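Local coordinates for SYE1 (Shewanella oneidensis, PDB 4AWT), which binds flavin mononucleotide and probably reduces carbon-carbon double bonds with electrons from NADH or NADPH, as an Old Yellow Enzyme relative, at residues E57-S62 against A99-V104. The protein carries 1 engineered substitution. Residues are numbered along the deposited sequence; the frame is centred on the assembly and turned at random.
Sequences EGTQIS and AQLWHV. With FMN (flavin mononucleotide), chain B.
Gly58 and Gln100, neighbours across two barrel strands, jointly read the pyrimidine edge of the flavin, one with its backbone and the other with its carboxamide. Strands 53-60 and 96-102 are the second and third of the parallel eight-stranded TIM barrel, joined through helix 77-92 as a beta-alpha-beta unit, and FMN sits at their C-terminal ends. Gly58 N donates to FMN O4 (3.0 Å). In Gln100, CG is anti to the backbone N (chi1 -173°) and the chain stays extended beyond it (chi2 -172°), which carries the amide to the flavin: OE1 accepts from FMN N3 at 2.9 Å, while NE2 gives to FMN O2 at 2.8 Å. Glu179 OE2, on the next strand, accepts a second bond from NE2 and is likely to fix which way round the amide lies. A leucine in place of Gln100 would probably leave FMN N3 and O2 without these mates and Glu179 without its amide donor. Gly58 is tightly packed on its side toward strand 96-102: Gln100 OE1 comes to 3.2 Å from Gly58 CA, and Trp102 CE3 to 3.4 Å from Gly58 C. A side chain on Gly58 would point at both and probably collide with the indole. Val104 CG1 lies above the rim of the Trp102 indole, on the face opposite that of FMN O4; the ring also stacks with His181 and meets Tyr186 edge to face. Beyond the flavin the strands are laced in parallel register, Thr59 N bonding to Gln100 O and Trp102 N to Thr59 O. Just past strand 53-60, Ile61 sets CG2 against Leu101 CB, while its CD1 meets the edge of the His103 ring at CD2. The last backbone rung runs from Ile61 N to Trp102 O (3.2 Å), an oxygen also approached by Gln60 CA in a C-H...O contact.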
ATOM      1  N   GLU A  57      -6.513  -2.245  -0.061  1.00  5.26           N
ATOM      2  CA  GLU A  57      -5.623  -3.051   0.723  0.75  5.25           C
ATOM      3  C   GLU A  57      -4.630  -3.779  -0.173  1.00  5.10           C
ATOM      4  O   GLU A  57      -4.915  -4.103  -1.330  1.00  5.21           O
ATOM      5  CB  GLU A  57      -6.414  -4.063   1.556  0.75  5.84           C
ATOM      6  CG  GLU A  57      -7.232  -5.088   0.738  0.75  6.19           C
ATOM      7  CD  GLU A  57      -8.449  -5.495   1.553  0.75  7.20           C
ATOM      8  OE1 GLU A  57      -8.313  -6.214   2.567  0.75  7.34           O
ATOM      9  OE2 GLU A  57      -9.568  -5.087   1.164  0.75  7.21           O
ATOM     10  N   GLY A  58      -3.475  -4.114   0.398  1.00  5.16           N
ATOM     11  CA  GLY A  58      -2.504  -4.879  -0.385  1.00  5.13           C
ATOM     12  C   GLY A  58      -3.144  -6.138  -0.927  1.00  5.19           C
ATOM     13  O   GLY A  58      -3.852  -6.875  -0.247  1.00  5.69           O
ATOM     14  N   THR A  59      -2.827  -6.416  -2.199  1.00  5.01           N
ATOM     15  CA  THR A  59      -3.372  -7.590  -2.868  1.00  5.22           C
ATOM     16  C   THR A  59      -2.197  -8.326  -3.509  1.00  5.20           C
ATOM     17  O   THR A  59      -1.442  -7.800  -4.326  1.00  5.51           O
ATOM     18  CB  THR A  59      -4.506  -7.190  -3.826  1.00  5.71           C
ATOM     19  OG1 THR A  59      -5.084  -8.357  -4.404  1.00  6.45           O
ATOM     20  CG2 THR A  59      -4.163  -6.256  -4.940  1.00  6.59           C
ATOM     21  N   GLN A  60      -1.985  -9.552  -3.059  1.00  5.58           N
ATOM     22  CA  GLN A  60      -0.769 -10.284  -3.427  1.00  5.58           C
ATOM     23  C   GLN A  60      -0.783 -10.653  -4.895  1.00  5.43           C
ATOM     24  O   GLN A  60      -1.782 -11.077  -5.487  1.00  6.11           O
ATOM     25  CB  GLN A  60      -0.551 -11.519  -2.564  1.00  6.02           C
ATOM     26  CG  GLN A  60      -1.654 -12.577  -2.605  1.00  6.28           C
ATOM     27  CD  GLN A  60      -2.694 -12.407  -1.545  1.00  6.06           C
ATOM     28  OE1 GLN A  60      -2.818 -11.323  -0.933  1.00  6.97           O
ATOM     29  NE2 GLN A  60      -3.497 -13.414  -1.309  1.00  7.47           N
ATOM     30  N   ILE A  61       0.413 -10.554  -5.505  1.00  5.67           N
ATOM     31  CA  ILE A  61       0.606 -10.780  -6.915  1.00  5.65           C
ATOM     32  C   ILE A  61       0.800 -12.245  -7.294  1.00  5.92           C
ATOM     33  O   ILE A  61       0.819 -12.568  -8.470  1.00  6.79           O
ATOM     34  CB  ILE A  61       1.788  -9.935  -7.449  1.00  5.53           C
ATOM     35  CG1 ILE A  61       3.121 -10.398  -6.864  1.00  5.86           C
ATOM     36  CG2 ILE A  61       1.537  -8.467  -7.224  1.00  6.10           C
ATOM     37  CD1 ILE A  61       4.334  -9.679  -7.410  1.00  6.34           C
ATOM     38  N   SER A  62       0.944 -13.111  -6.305  1.00  6.00           N
ATOM     39  CA  SER A  62       1.211 -14.518  -6.553  1.00  6.59           C
ATOM     40  C   SER A  62       0.996 -15.257  -5.241  1.00  6.88           C
ATOM     41  O   SER A  62       0.896 -14.628  -4.163  1.00  7.12           O
ATOM     42  CB  SER A  62       2.644 -14.748  -6.999  1.00  7.18           C
ATOM     43  OG  SER A  62       3.511 -14.544  -5.888  1.00  7.86           O
ATOM     44  N   ALA A  99      -5.406  -0.384  -7.216  1.00  5.10           N
ATOM     45  CA  ALA A  99      -5.080  -1.633  -6.560  1.00  5.09           C
ATOM     46  C   ALA A  99      -3.656  -1.586  -6.023  1.00  4.71           C
ATOM     47  O   ALA A  99      -2.737  -1.327  -6.797  1.00  5.38           O
ATOM     48  CB  ALA A  99      -5.178  -2.814  -7.516  1.00  5.86           C
ATOM     49  N   GLN A 100      -3.455  -1.884  -4.743  1.00  4.99           N
ATOM     50  CA  GLN A 100      -2.104  -1.923  -4.189  1.00  4.76           C
ATOM     51  C   GLN A 100      -1.490  -3.302  -4.423  1.00  4.82           C
ATOM     52  O   GLN A 100      -1.830  -4.273  -3.774  1.00  5.82           O
ATOM     53  CB  GLN A 100      -2.048  -1.575  -2.711  1.00  5.11           C
ATOM     54  CG  GLN A 100      -0.581  -1.483  -2.304  1.00  5.43           C
ATOM     55  CD  GLN A 100      -0.362  -1.335  -0.840  1.00  4.99           C
ATOM     56  OE1 GLN A 100      -0.735  -2.214  -0.040  1.00  5.49           O
ATOM     57  NE2 GLN A 100       0.304  -0.259  -0.442  1.00  5.21           N
ATOM     58  N   LEU A 101      -0.549  -3.380  -5.381  1.00  5.10           N
ATOM     59  CA  LEU A 101       0.095  -4.649  -5.715  1.00  4.96           C
ATOM     60  C   LEU A 101       1.146  -4.978  -4.670  1.00  4.93           C
ATOM     61  O   LEU A 101       2.056  -4.180  -4.419  1.00  5.37           O
ATOM     62  CB  LEU A 101       0.723  -4.563  -7.093  1.00  5.35           C
ATOM     63  CG  LEU A 101      -0.193  -4.135  -8.223  1.00  5.75           C
ATOM     64  CD1 LEU A 101       0.567  -4.195  -9.549  1.00  6.78           C
ATOM     65  CD2 LEU A 101      -1.457  -4.975  -8.292  1.00  6.98           C
ATOM     66  N   TRP A 102       1.032  -6.177  -4.095  1.00  5.17           N
ATOM     67  CA  TRP A 102       1.792  -6.533  -2.902  1.00  5.13           C
ATOM     68  C   TRP A 102       2.686  -7.756  -3.136  1.00  5.23           C
ATOM     69  O   TRP A 102       2.219  -8.802  -3.592  1.00  5.72           O
ATOM     70  CB  TRP A 102       0.849  -6.856  -1.748  1.00  5.86           C
ATOM     71  CG  TRP A 102       1.374  -6.616  -0.376  1.00  5.53           C
ATOM     72  CD1 TRP A 102       2.540  -6.053   0.046  1.00  5.75           C
ATOM     73  CD2 TRP A 102       0.618  -6.903   0.801  1.00  5.86           C
ATOM     74  NE1 TRP A 102       2.548  -5.967   1.419  1.00  6.06           N
ATOM     75  CE2 TRP A 102       1.376  -6.458   1.897  1.00  6.19           C
ATOM     76  CE3 TRP A 102      -0.647  -7.462   1.022  1.00  6.24           C
ATOM     77  CZ2 TRP A 102       0.890  -6.558   3.203  1.00  7.59           C
ATOM     78  CZ3 TRP A 102      -1.104  -7.535   2.321  1.00  7.28           C
ATOM     79  CH2 TRP A 102      -0.364  -7.104   3.359  1.00  8.03           C
ATOM     80  N   HIS A 103       3.935  -7.636  -2.695  1.00  5.29           N
ATOM     81  CA  HIS A 103       4.795  -8.794  -2.426  1.00  5.56           C
ATOM     82  C   HIS A 103       5.474  -8.502  -1.104  1.00  5.42           C
ATOM     83  O   HIS A 103       6.197  -7.517  -0.961  1.00  5.82           O
ATOM     84  CB  HIS A 103       5.826  -9.059  -3.521  1.00  5.58           C
ATOM     85  CG  HIS A 103       6.466 -10.418  -3.416  1.00  5.71           C
ATOM     86  ND1 HIS A 103       6.983 -10.906  -2.299  1.00  6.06           N
ATOM     87  CD2 HIS A 103       6.555 -11.355  -4.388  1.00  6.49           C
ATOM     88  CE1 HIS A 103       7.429 -12.116  -2.552  1.00  6.40           C
ATOM     89  NE2 HIS A 103       7.188 -12.427  -3.819  1.00  6.56           N
ATOM     90  N   VAL A 104       5.220  -9.364  -0.116  1.00  5.58           N
ATOM     91  CA  VAL A 104       5.722  -9.155   1.222  1.00  5.84           C
ATOM     92  C   VAL A 104       7.164  -9.572   1.435  1.00  5.71           C
ATOM     93  O   VAL A 104       7.754  -9.237   2.478  1.00  6.06           O
ATOM     94  CB  VAL A 104       4.845  -9.877   2.255  1.00  6.28           C
ATOM     95  CG1 VAL A 104       3.410  -9.367   2.200  1.00  6.48           C
ATOM     96  CG2 VAL A 104       4.944 -11.398   2.083  1.00  6.06           C
TER
HETATM   97  N1  FMN B 500      -0.435  -0.025   4.398  1.00  5.18           N
HETATM   98  C2  FMN B 500      -0.226  -0.522   3.184  1.00  5.20           C
HETATM   99  O2  FMN B 500       0.550   0.033   2.361  1.00  5.40           O
HETATM  100  N3  FMN B 500      -0.870  -1.685   2.787  1.00  5.40           N
HETATM  101  C4  FMN B 500      -1.746  -2.379   3.606  1.00  5.30           C
HETATM  102  O4  FMN B 500      -2.367  -3.365   3.129  1.00  6.06           O
HETATM  103  C4A FMN B 500      -1.867  -1.906   4.911  1.00  5.42           C
HETATM  104  N5  FMN B 500      -2.652  -2.591   5.838  1.00  6.04           N
HETATM  105  C5A FMN B 500      -3.088  -1.868   6.981  1.00  5.73           C
HETATM  106  C6  FMN B 500      -4.067  -2.393   7.787  1.00  6.52           C
HETATM  107  C7  FMN B 500      -4.553  -1.697   8.920  1.00  6.70           C
HETATM  108  C7M FMN B 500      -5.717  -2.284   9.682  1.00  8.76           C
HETATM  109  C8  FMN B 500      -3.985  -0.500   9.233  1.00  6.42           C
HETATM  110  C8M FMN B 500      -4.466   0.327  10.408  1.00  8.28           C
HETATM  111  C9  FMN B 500      -2.968   0.043   8.420  1.00  6.03           C
HETATM  112  C9A FMN B 500      -2.516  -0.627   7.282  1.00  5.63           C
HETATM  113  N10 FMN B 500      -1.543  -0.060   6.432  1.00  5.60           N
HETATM  114  C10 FMN B 500      -1.271  -0.668   5.221  1.00  5.36           C
HETATM  115  C1' FMN B 500      -1.006   1.269   6.740  1.00  5.53           C
HETATM  116  C2' FMN B 500      -1.981   2.414   6.413  1.00  5.16           C
HETATM  117  O2' FMN B 500      -2.139   2.555   5.011  1.00  5.37           O
HETATM  118  C3' FMN B 500      -1.496   3.756   6.926  1.00  5.38           C
HETATM  119  O3' FMN B 500      -0.319   4.187   6.260  1.00  5.56           O
HETATM  120  C4' FMN B 500      -1.261   3.823   8.446  1.00  5.69           C
HETATM  121  O4' FMN B 500      -2.319   3.214   9.170  1.00  5.99           O
HETATM  122  C5' FMN B 500      -0.972   5.231   8.927  1.00  5.87           C
HETATM  123  O5' FMN B 500      -2.089   6.106   8.693  1.00  5.68           O
HETATM  124  P   FMN B 500      -3.109   6.437   9.902  1.00  5.71           P
HETATM  125  O1P FMN B 500      -3.836   5.152  10.211  1.00  5.88           O
HETATM  126  O2P FMN B 500      -2.282   6.920  11.072  1.00  6.22           O
HETATM  127  O3P FMN B 500      -4.005   7.495   9.307  1.00  5.95           O